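Local coordinates for protein cyclin homolog (Herpesvirus saimiri, PDB 2F2C) that modulates the host cell cycle as a viral D-type cyclin and may contribute to rapid T-cell proliferation and transformation during latent infection, at residues A[39-42]-A[46-49]; A[53-58]-A[92-97]; A[78-83]-A[99-104]; A[185-190]-A[243-248]. All blocks are in the same frame, centred on the assembly; numbering follows the deposited sequence.

Interaction 1 (A[39-42]-A[46-49])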
loop_
_atom_site.group_PDB
_atom_site.type_symbol
_atom_site.label_atom_id
_atom_site.label_comp_id
_atom_site.label_asym_id
_atom_site.label_seq_id
_atom_site.Cartn_x
_atom_site.Cartn_y
_atom_site.Cartn_z
ATOM N N SER A 39 2.789 20.078 20.976
ATOM C CA SER A 39 4.075 20.052 21.672
ATOM C C SER A 39 4.779 18.697 21.576
ATOM O O SER A 39 4.334 17.709 22.175
ATOM C CB SER A 39 3.888 20.429 23.133
ATOM O OG SER A 39 5.135 20.378 23.784
ATOM N N LEU A 40 5.894 18.665 20.851
ATOM C CA LEU A 40 6.558 17.410 20.520
ATOM C C LEU A 40 7.088 16.687 21.752
ATOM O O LEU A 40 7.787 17.289 22.570
ATOM C CB LEU A 40 7.681 17.651 19.510
ATOM C CG LEU A 40 8.384 16.426 18.939
ATOM C CD1 LEU A 40 7.417 15.604 18.095
ATOM C CD2 LEU A 40 9.569 16.885 18.119
ATOM N N TRP A 41 6.733 15.400 21.858
ATOM C CA TRP A 41 7.192 14.484 22.923
ATOM C C TRP A 41 6.770 14.905 24.333
ATOM O O TRP A 41 7.395 14.498 25.314
ATOM C CB TRP A 41 8.720 14.289 22.856
ATOM C CG TRP A 41 9.191 13.317 21.799
ATOM C CD1 TRP A 41 8.533 12.963 20.652
ATOM C CD2 TRP A 41 10.436 12.599 21.783
ATOM N NE1 TRP A 41 9.277 12.053 19.940
ATOM C CE2 TRP A 41 10.454 11.817 20.603
ATOM C CE3 TRP A 41 11.535 12.527 22.651
ATOM C CZ2 TRP A 41 11.528 10.977 20.269
ATOM C CZ3 TRP A 41 12.597 11.691 22.319
ATOM C CH2 TRP A 41 12.583 10.927 21.138
ATOM N N GLU A 42 5.694 15.691 24.422
ATOM C CA GLU A 42 5.259 16.339 25.671
ATOM C C GLU A 42 4.973 15.395 26.839
ATOM O O GLU A 42 5.177 15.758 27.989
ATOM C CB GLU A 42 4.065 17.232 25.406
ATOM N N GLU A 46 11.680 11.757 30.878
ATOM C CA GLU A 46 13.125 11.678 30.757
ATOM C C GLU A 46 13.572 12.281 29.417
ATOM O O GLU A 46 13.744 13.496 29.309
ATOM C CB GLU A 46 13.550 10.217 30.896
ATOM C CG GLU A 46 15.045 9.972 30.983
ATOM C CD GLU A 46 15.356 8.541 31.372
ATOM O OE1 GLU A 46 14.470 7.890 31.970
ATOM O OE2 GLU A 46 16.478 8.063 31.090
ATOM N N VAL A 47 13.732 11.432 28.405
ATOM C CA VAL A 47 14.158 11.835 27.066
ATOM C C VAL A 47 13.610 13.205 26.646
ATOM O O VAL A 47 12.439 13.519 26.894
ATOM C CB VAL A 47 13.769 10.746 26.017
ATOM C CG1 VAL A 47 14.191 9.362 26.504
ATOM C CG2 VAL A 47 12.271 10.752 25.719
ATOM N N THR A 48 14.457 14.024 26.027
ATOM C CA THR A 48 14.002 15.318 25.510
ATOM C C THR A 48 14.122 15.407 23.992
ATOM O O THR A 48 14.408 14.419 23.307
ATOM C CB THR A 48 14.739 16.519 26.170
ATOM O OG1 THR A 48 16.044 16.656 25.599
ATOM C CG2 THR A 48 14.996 16.289 27.669
ATOM N N VAL A 49 13.891 16.605 23.474
ATOM C CA VAL A 49 13.893 16.833 22.045
ATOM C C VAL A 49 15.308 16.740 21.534
ATOM O O VAL A 49 15.538 16.231 20.445
ATOM C CB VAL A 49 13.277 18.192 21.691
ATOM C CG1 VAL A 49 13.124 18.331 20.194
ATOM C CG2 VAL A 49 11.915 18.318 22.329
#
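W41 directs the six-membered half of its indole at V47 and at the backbone of T48, within the loop that joins helix 21-31 to helix 49-65 of the N-terminal cyclin domain. The motif that presents it is a type II beta turn from S39 to E42, in which L40 and W41 take the two central positions and W41 adopts a left-handed backbone (phi 62°). The indole leaves this turn with CG beside the backbone N (chi1 -79°), and its CZ3 comes within 3.5 Å of V47 CG2, the two side chains meeting roughly at right angles. V47 CG2 and the carbonyl oxygen of T48 both approach the ring obliquely.

At the other end of the contact, L40 and V49 pack more loosely. The nearest side-chain atoms, L40 CD2 and V49 CG1, are 4.4 Å apart, and V49 CG2 lies 4.3 Å from L40 O. V49 opens helix 49-65, with T48 as its N-cap: T48 OG1 reaches D50 N in a weak hydrogen bond, and T48 N bonds to N51 OD1. On its pyrrole side the buried indole donates a hydrogen bond from W41 NE1 to D81 OD1 of helix 72-83.

Interaction 2 (A[53-58]-A[92-97])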
loop_
_atom_site.group_PDB
_atom_site.type_symbol
_atom_site.label_atom_id
_atom_site.label_comp_id
_atom_site.label_asym_id
_atom_site.label_seq_id
_atom_site.Cartn_x
_atom_site.Cartn_y
_atom_site.Cartn_z
ATOM N N THR A 53 16.878 14.389 18.213
ATOM C CA THR A 53 17.727 14.767 17.075
ATOM C C THR A 53 18.914 13.819 16.818
ATOM O O THR A 53 19.246 13.532 15.661
ATOM C CB THR A 53 18.245 16.219 17.206
ATOM O OG1 THR A 53 17.211 17.077 17.702
ATOM C CG2 THR A 53 18.565 16.799 15.824
ATOM N N ILE A 54 19.560 13.359 17.889
ATOM C CA ILE A 54 20.629 12.366 17.777
ATOM C C ILE A 54 20.079 11.021 17.221
ATOM O O ILE A 54 20.616 10.464 16.259
ATOM C CB ILE A 54 21.354 12.212 19.143
ATOM C CG1 ILE A 54 22.142 13.502 19.471
ATOM C CG2 ILE A 54 22.310 11.049 19.120
ATOM C CD1 ILE A 54 22.336 13.811 20.957
ATOM N N LEU A 55 18.977 10.540 17.795
ATOM C CA LEU A 55 18.431 9.246 17.449
ATOM C C LEU A 55 17.927 9.212 16.021
ATOM O O LEU A 55 18.088 8.212 15.318
ATOM C CB LEU A 55 17.304 8.897 18.396
ATOM C CG LEU A 55 16.457 7.698 18.010
ATOM C CD1 LEU A 55 17.221 6.410 18.254
ATOM C CD2 LEU A 55 15.152 7.748 18.810
ATOM N N LEU A 56 17.310 10.304 15.588
ATOM C CA LEU A 56 16.834 10.390 14.220
ATOM C C LEU A 56 17.992 10.542 13.239
ATOM O O LEU A 56 17.876 10.117 12.089
ATOM C CB LEU A 56 15.820 11.518 14.059
ATOM C CG LEU A 56 14.453 11.317 14.720
ATOM C CD1 LEU A 56 13.533 12.460 14.310
ATOM C CD2 LEU A 56 13.824 9.964 14.333
ATOM N N THR A 57 19.103 11.131 13.699
ATOM C CA THR A 57 20.342 11.210 12.919
ATOM C C THR A 57 20.905 9.815 12.695
ATOM O O THR A 57 21.339 9.483 11.605
ATOM C CB THR A 57 21.363 12.110 13.617
ATOM O OG1 THR A 57 20.947 13.473 13.492
ATOM C CG2 THR A 57 22.676 12.105 12.889
ATOM N N TRP A 58 20.871 8.985 13.718
ATOM C CA TRP A 58 21.298 7.617 13.561
ATOM C C TRP A 58 20.307 6.841 12.681
ATOM O O TRP A 58 20.708 6.200 11.708
ATOM C CB TRP A 58 21.457 6.984 14.930
ATOM C CG TRP A 58 21.852 5.550 14.930
ATOM C CD1 TRP A 58 23.076 5.027 14.607
ATOM C CD2 TRP A 58 21.039 4.447 15.316
ATOM N NE1 TRP A 58 23.066 3.660 14.758
ATOM C CE2 TRP A 58 21.824 3.278 15.191
ATOM C CE3 TRP A 58 19.720 4.323 15.759
ATOM C CZ2 TRP A 58 21.328 2.008 15.487
ATOM C CZ3 TRP A 58 19.221 3.063 16.043
ATOM C CH2 TRP A 58 20.022 1.921 15.909
ATOM N N LYS A 92 18.163 5.394 28.372
ATOM C CA LYS A 92 18.916 4.143 28.290
ATOM C C LYS A 92 18.201 3.052 27.482
ATOM O O LYS A 92 18.661 1.909 27.431
ATOM C CB LYS A 92 19.274 3.641 29.705
ATOM N N THR A 93 17.083 3.405 26.857
ATOM C CA THR A 93 16.350 2.472 25.996
ATOM C C THR A 93 15.868 3.101 24.661
ATOM O O THR A 93 15.286 2.423 23.805
ATOM C CB THR A 93 15.189 1.782 26.800
ATOM O OG1 THR A 93 14.617 0.728 26.018
ATOM C CG2 THR A 93 13.998 2.722 27.046
ATOM N N LEU A 94 16.141 4.393 24.492
ATOM C CA LEU A 94 15.693 5.158 23.339
ATOM C C LEU A 94 16.164 4.539 22.049
ATOM O O LEU A 94 15.426 4.506 21.068
ATOM C CB LEU A 94 16.228 6.581 23.405
ATOM C CG LEU A 94 15.278 7.756 23.172
ATOM C CD1 LEU A 94 16.106 9.007 22.957
ATOM C CD2 LEU A 94 14.309 7.556 22.025
ATOM N N GLN A 95 17.392 4.046 22.052
ATOM C CA GLN A 95 17.975 3.449 20.864
ATOM C C GLN A 95 17.223 2.197 20.426
ATOM O O GLN A 95 16.989 1.995 19.236
ATOM C CB GLN A 95 19.457 3.150 21.090
ATOM C CG GLN A 95 20.205 2.833 19.809
ATOM C CD GLN A 95 21.712 2.898 19.947
ATOM O OE1 GLN A 95 22.411 2.991 18.937
ATOM N NE2 GLN A 95 22.220 2.837 21.178
ATOM N N LYS A 96 16.837 1.367 21.392
ATOM C CA LYS A 96 16.052 0.166 21.124
ATOM C C LYS A 96 14.730 0.533 20.462
ATOM O O LYS A 96 14.279 -0.131 19.531
ATOM C CB LYS A 96 15.797 -0.590 22.422
ATOM C CG LYS A 96 15.318 -2.014 22.247
ATOM C CD LYS A 96 15.694 -2.864 23.454
ATOM C CE LYS A 96 14.783 -2.631 24.648
ATOM N NZ LYS A 96 13.595 -3.517 24.593
ATOM N N ILE A 97 14.118 1.611 20.937
ATOM C CA ILE A 97 12.829 2.030 20.399
ATOM C C ILE A 97 12.988 2.404 18.937
ATOM O O ILE A 97 12.273 1.877 18.074
ATOM C CB ILE A 97 12.228 3.206 21.224
ATOM C CG1 ILE A 97 11.913 2.738 22.658
ATOM C CG2 ILE A 97 10.976 3.744 20.534
ATOM C CD1 ILE A 97 11.557 3.848 23.649
#
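L55 pushes the fork of its side chain over the first turn of helix 94-109, where one methyl meets the side chain of L94 and the other lies against the backbone of L94 and Q95. L55 CG is anti to the backbone N (chi1 169°), which sends both branches across the gap between the helices. L55 CD2 comes within 3.3 Å of L94 CD2, the two leucines crossing at an oblique angle, while L55 CD1 rests 4.0 Å from Q95 CA; L55 and Q95 are also the residues whose CA atoms are nearest. Helices 49-65 and 94-109 are the first and third of the five-helix cyclin box; toward its interior L80 of helix 72-83 touches L56 and I97.

One turn beyond L55, W58 meets the extended side chain of Q95 nearer the surface. Q95 CG makes a CH-pi contact over the face of the six-membered ring, 4.2 Å from its centroid and 24° off the normal. Further along the same side chain, Q95 OE1 sits over the ring face, displaced toward its rim and 3.7 Å from W58 CZ2. The amide of Q95 stands almost upright on the indole, their planes 81° apart.

Interaction 3 (A[78-83]-A[99-104])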
loop_
_atom_site.group_PDB
_atom_site.type_symbol
_atom_site.label_atom_id
_atom_site.label_comp_id
_atom_site.label_asym_id
_atom_site.label_seq_id
_atom_site.Cartn_x
_atom_site.Cartn_y
_atom_site.Cartn_z
ATOM N N SER A 78 7.405 8.773 11.902
ATOM C CA SER A 78 6.017 8.842 12.239
ATOM C C SER A 78 5.706 7.829 13.310
ATOM O O SER A 78 5.134 8.189 14.347
ATOM C CB SER A 78 5.187 8.554 11.017
ATOM O OG SER A 78 3.818 8.685 11.346
ATOM N N ILE A 79 6.104 6.573 13.082
ATOM C CA ILE A 79 5.847 5.495 14.049
ATOM C C ILE A 79 6.422 5.850 15.406
ATOM O O ILE A 79 5.763 5.650 16.425
ATOM C CB ILE A 79 6.417 4.143 13.575
ATOM C CG1 ILE A 79 5.580 3.552 12.439
ATOM C CG2 ILE A 79 6.458 3.138 14.716
ATOM C CD1 ILE A 79 6.233 2.353 11.814
ATOM N N LEU A 80 7.639 6.397 15.401
ATOM C CA LEU A 80 8.354 6.752 16.634
ATOM C C LEU A 80 7.562 7.765 17.441
ATOM O O LEU A 80 7.251 7.502 18.603
ATOM C CB LEU A 80 9.770 7.264 16.345
ATOM C CG LEU A 80 10.494 8.023 17.477
ATOM C CD1 LEU A 80 10.977 7.079 18.589
ATOM C CD2 LEU A 80 11.661 8.880 16.964
ATOM N N ASP A 81 7.207 8.895 16.828
ATOM C CA ASP A 81 6.424 9.932 17.534
ATOM C C ASP A 81 5.092 9.405 18.063
ATOM O O ASP A 81 4.829 9.487 19.266
ATOM C CB ASP A 81 6.203 11.171 16.662
ATOM C CG ASP A 81 7.501 11.882 16.320
ATOM O OD1 ASP A 81 8.456 11.813 17.134
ATOM O OD2 ASP A 81 7.656 12.524 15.248
ATOM N N ARG A 82 4.270 8.849 17.172
ATOM C CA ARG A 82 3.011 8.224 17.569
ATOM C C ARG A 82 3.203 7.315 18.768
ATOM O O ARG A 82 2.499 7.455 19.760
ATOM C CB ARG A 82 2.407 7.425 16.417
ATOM C CG ARG A 82 1.585 8.246 15.442
ATOM C CD ARG A 82 0.967 7.424 14.325
ATOM N NE ARG A 82 1.923 7.170 13.253
ATOM C CZ ARG A 82 1.813 6.201 12.349
ATOM N NH1 ARG A 82 0.782 5.357 12.383
ATOM N NH2 ARG A 82 2.746 6.070 11.403
ATOM N N TYR A 83 4.168 6.399 18.674
ATOM C CA TYR A 83 4.482 5.466 19.760
ATOM C C TYR A 83 4.825 6.186 21.051
ATOM O O TYR A 83 4.450 5.739 22.132
ATOM C CB TYR A 83 5.634 4.524 19.388
ATOM C CG TYR A 83 6.032 3.621 20.529
ATOM C CD1 TYR A 83 5.215 2.550 20.911
ATOM C CD2 TYR A 83 7.201 3.852 21.262
ATOM C CE1 TYR A 83 5.561 1.720 22.000
ATOM C CE2 TYR A 83 7.560 3.027 22.350
ATOM C CZ TYR A 83 6.734 1.965 22.712
ATOM O OH TYR A 83 7.071 1.135 23.759
ATOM N N ALA A 99 15.330 1.753 16.931
ATOM C CA ALA A 99 15.755 0.600 16.158
ATOM C C ALA A 99 14.535 -0.168 15.692
ATOM O O ALA A 99 14.472 -0.557 14.542
ATOM C CB ALA A 99 16.677 -0.299 16.972
ATOM N N ALA A 100 13.559 -0.366 16.572
ATOM C CA ALA A 100 12.383 -1.157 16.216
ATOM C C ALA A 100 11.382 -0.411 15.336
ATOM O O ALA A 100 10.528 -1.037 14.697
ATOM C CB ALA A 100 11.719 -1.702 17.442
ATOM N N CYS A 101 11.485 0.915 15.296
ATOM C CA CYS A 101 10.691 1.705 14.362
ATOM C C CYS A 101 11.181 1.510 12.934
ATOM O O CYS A 101 10.391 1.179 12.049
ATOM C CB CYS A 101 10.687 3.170 14.753
ATOM S SG CYS A 101 10.034 3.390 16.425
ATOM N N VAL A 102 12.479 1.670 12.708
ATOM C CA VAL A 102 13.080 1.369 11.407
ATOM C C VAL A 102 12.773 -0.066 10.984
ATOM O O VAL A 102 12.546 -0.328 9.805
ATOM C CB VAL A 102 14.610 1.603 11.420
ATOM C CG1 VAL A 102 15.268 1.030 10.182
ATOM C CG2 VAL A 102 14.902 3.076 11.517
ATOM N N LEU A 103 12.765 -0.997 11.937
ATOM C CA LEU A 103 12.440 -2.376 11.606
ATOM C C LEU A 103 11.015 -2.433 11.049
ATOM O O LEU A 103 10.814 -2.921 9.931
ATOM C CB LEU A 103 12.637 -3.340 12.788
ATOM C CG LEU A 103 12.381 -4.835 12.497
ATOM C CD1 LEU A 103 13.386 -5.408 11.524
ATOM C CD2 LEU A 103 12.401 -5.662 13.757
ATOM N N ILE A 104 10.042 -1.898 11.793
ATOM C CA ILE A 104 8.654 -1.927 11.334
ATOM C C ILE A 104 8.511 -1.207 9.989
ATOM O O ILE A 104 7.903 -1.757 9.050
ATOM C CB ILE A 104 7.670 -1.386 12.425
ATOM C CG1 ILE A 104 7.579 -2.370 13.597
ATOM C CG2 ILE A 104 6.269 -1.218 11.874
ATOM C CD1 ILE A 104 7.164 -1.752 14.897
#
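Apolar packing carries the contact between I79 and L80 of helix 72-83 and C101 and I104 of helix 94-109, all four of them buried. C101 has its sulfur beside the backbone N (chi1 -58°) and directs it at the backbone of the opposite helix, where C101 SG lies 3.8 Å from L80 CA and 3.9 Å from L80 CB. The same sulfur is 4.0 Å from I79 CG2, so one sulfur touches two consecutive residues. I79 reaches further with its other branch: CG1 stands beside the backbone N, and I79 CD1 at its end comes within 3.6 Å of I104 CG2, the two isoleucines crossing aslant.

Polar interactions run along helix 72-83 itself and out to its surroundings. R82 NH2 donates to S78 OG at 2.8 Å, the oxygen lying 22° out of the guanidinium plane; the bond from R82 NE to the same oxygen is weak. R82 NH2 also bonds to T147 O, and D81 OD2 forms a salt bridge with R52 NH2.

On a different side of helix 94-109, L103 packs on the backbone of another protein chain of the assembly. The axes of the two short segments approach to 9.2 Å, with 127° between their N-to-C directions. This is packing of the five-helix cyclin box, whose central third helix, here 94-109, is surrounded by the others.

Interaction 4 (A[185-190]-A[243-248])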
loop_
_atom_site.group_PDB
_atom_site.type_symbol
_atom_site.label_atom_id
_atom_site.label_comp_id
_atom_site.label_asym_id
_atom_site.label_seq_id
_atom_site.Cartn_x
_atom_site.Cartn_y
_atom_site.Cartn_z
ATOM N N LEU A 185 13.524 16.318 8.235
ATOM C CA LEU A 185 12.723 15.601 9.246
ATOM C C LEU A 185 13.489 15.209 10.510
ATOM O O LEU A 185 12.879 14.748 11.471
ATOM C CB LEU A 185 12.079 14.346 8.649
ATOM C CG LEU A 185 10.769 14.588 7.909
ATOM C CD1 LEU A 185 10.495 13.505 6.920
ATOM C CD2 LEU A 185 9.623 14.708 8.871
ATOM N N ILE A 186 14.814 15.358 10.495
ATOM C CA ILE A 186 15.632 15.136 11.687
ATOM C C ILE A 186 15.356 16.228 12.732
ATOM O O ILE A 186 15.324 15.965 13.941
ATOM C CB ILE A 186 17.159 15.083 11.306
ATOM C CG1 ILE A 186 17.448 13.840 10.467
ATOM C CG2 ILE A 186 18.068 15.097 12.537
ATOM C CD1 ILE A 186 18.941 13.605 10.166
ATOM N N GLN A 187 15.161 17.449 12.248
ATOM C CA GLN A 187 15.027 18.626 13.099
ATOM C C GLN A 187 13.656 18.727 13.812
ATOM O O GLN A 187 12.595 18.476 13.200
ATOM C CB GLN A 187 15.314 19.880 12.273
ATOM C CG GLN A 187 16.729 20.428 12.378
ATOM C CD GLN A 187 17.775 19.375 12.679
ATOM O OE1 GLN A 187 18.394 18.830 11.766
ATOM N NE2 GLN A 187 17.969 19.084 13.956
ATOM N N PRO A 188 13.695 19.070 15.102
ATOM C CA PRO A 188 12.508 19.128 15.974
ATOM C C PRO A 188 11.318 19.937 15.442
ATOM O O PRO A 188 10.181 19.457 15.465
ATOM C CB PRO A 188 13.042 19.795 17.241
ATOM C CG PRO A 188 14.415 20.371 16.852
ATOM C CD PRO A 188 14.930 19.411 15.833
ATOM N N ASN A 189 11.578 21.144 14.955
ATOM C CA ASN A 189 10.522 22.033 14.489
ATOM C C ASN A 189 9.827 21.576 13.192
ATOM O O ASN A 189 8.891 22.219 12.719
ATOM C CB ASN A 189 11.091 23.441 14.320
ATOM C CG ASN A 189 12.034 23.547 13.134
ATOM O OD1 ASN A 189 12.807 22.625 12.846
ATOM N ND2 ASN A 189 11.965 24.667 12.429
ATOM N N ILE A 190 10.260 20.465 12.619
ATOM C CA ILE A 190 9.667 20.010 11.369
ATOM C C ILE A 190 8.544 19.036 11.690
ATOM O O ILE A 190 7.612 18.858 10.906
ATOM C CB ILE A 190 10.765 19.376 10.436
ATOM C CG1 ILE A 190 11.822 20.424 10.047
ATOM C CG2 ILE A 190 10.183 18.796 9.168
ATOM C CD1 ILE A 190 11.263 21.780 9.520
ATOM N N SER A 243 14.560 24.206 4.290
ATOM C CA SER A 243 15.903 24.613 3.910
ATOM C C SER A 243 16.871 24.743 5.106
ATOM O O SER A 243 18.001 24.258 5.050
ATOM C CB SER A 243 15.834 25.909 3.112
ATOM O OG SER A 243 17.132 26.342 2.784
ATOM N N GLU A 244 16.424 25.379 6.186
ATOM C CA GLU A 244 17.263 25.536 7.377
ATOM C C GLU A 244 17.470 24.205 8.094
ATOM O O GLU A 244 18.583 23.868 8.484
ATOM C CB GLU A 244 16.673 26.560 8.341
ATOM C CG GLU A 244 16.208 27.847 7.677
ATOM C CD GLU A 244 17.296 28.898 7.541
ATOM O OE1 GLU A 244 18.498 28.524 7.539
ATOM O OE2 GLU A 244 16.944 30.111 7.448
ATOM N N ALA A 245 16.395 23.449 8.270
ATOM C CA ALA A 245 16.478 22.114 8.869
ATOM C C ALA A 245 17.512 21.230 8.144
ATOM O O ALA A 245 18.332 20.548 8.788
ATOM C CB ALA A 245 15.106 21.461 8.879
ATOM N N PHE A 246 17.477 21.281 6.812
ATOM C CA PHE A 246 18.418 20.561 5.956
ATOM C C PHE A 246 19.875 20.969 6.207
ATOM O O PHE A 246 20.742 20.110 6.299
ATOM C CB PHE A 246 18.009 20.720 4.485
ATOM C CG PHE A 246 19.030 20.256 3.504
ATOM C CD1 PHE A 246 19.328 18.898 3.366
ATOM C CD2 PHE A 246 19.681 21.170 2.687
ATOM C CE1 PHE A 246 20.276 18.463 2.436
ATOM C CE2 PHE A 246 20.628 20.749 1.761
ATOM C CZ PHE A 246 20.921 19.390 1.636
ATOM N N SER A 247 20.127 22.270 6.333
ATOM C CA SER A 247 21.443 22.793 6.748
ATOM C C SER A 247 21.940 22.190 8.049
ATOM O O SER A 247 23.131 21.940 8.190
ATOM C CB SER A 247 21.408 24.312 6.959
ATOM O OG SER A 247 20.988 24.998 5.802
ATOM N N LEU A 248 21.034 21.979 9.001
ATOM C CA LEU A 248 21.404 21.611 10.370
ATOM C C LEU A 248 21.960 20.204 10.529
ATOM O O LEU A 248 22.456 19.853 11.602
ATOM C CB LEU A 248 20.219 21.819 11.324
ATOM C CG LEU A 248 20.277 23.065 12.218
ATOM C CD1 LEU A 248 20.975 24.237 11.543
ATOM C CD2 LEU A 248 18.882 23.459 12.683
#
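In the C-terminal cyclin domain, the loop that follows helix 170-184 folds back against the last part of helix 232-247, and Q187 and I190 close around A245 there. The small side chain of A245 is consistent with the close approach of the loop: Q187 and A245 have the nearest backbones, and Q187 CB lies 3.7 Å from A245 CB. I190 comes from the same loop: its CG1, beside the backbone N (chi1 -63°), lies 3.6 Å from A245 CB, so that two loop residues approach this methyl. A hydrogen bond from I190 N to Q187 O turns the loop back on itself between them.

The rest of Q187 runs on toward L248, bent at its second torsion (chi2 29°), and the two side chains cross at about a right angle. Q187 CG lies 3.7 Å from L248 CD2, and Q187 OE1 lies 3.5 Å from L248 CB. The amide oxygen is also near A245 O, but both are acceptors and no bond joins them.

Around this contact, Q187 and I186 also touch T53 of helix 49-65, which links the loop to the N-terminal domain, and A245 packs on A184. In the helix itself S243 O takes hydrogen bonds from both S247 N and S247 OG, which reach it from opposite faces of its carbonyl plane, the hydroxyl at 3.2 Å.

Overall arrangement
From the N terminus, interaction 1 closes a short loop just ahead of helix 49-65. Interactions 2 and 3 follow and cross, since segments 53-58, 78-83, 92-97 and 99-104 alternate; they join helices 49-65 and 72-83 in turn to helix 94-109, with centres about 10 Å apart. L94 extends interaction 2 to W41 and V47 of interaction 1. Interaction 4 comes last and closes a longer loop in the C-terminal domain. Its loop 185-190 ties the two domains together, with P188 against V49 of interaction 1 and I186 against T57 of interaction 2. Interactions 3 and 4 do not touch, their nearest atoms being about 7 Å apart.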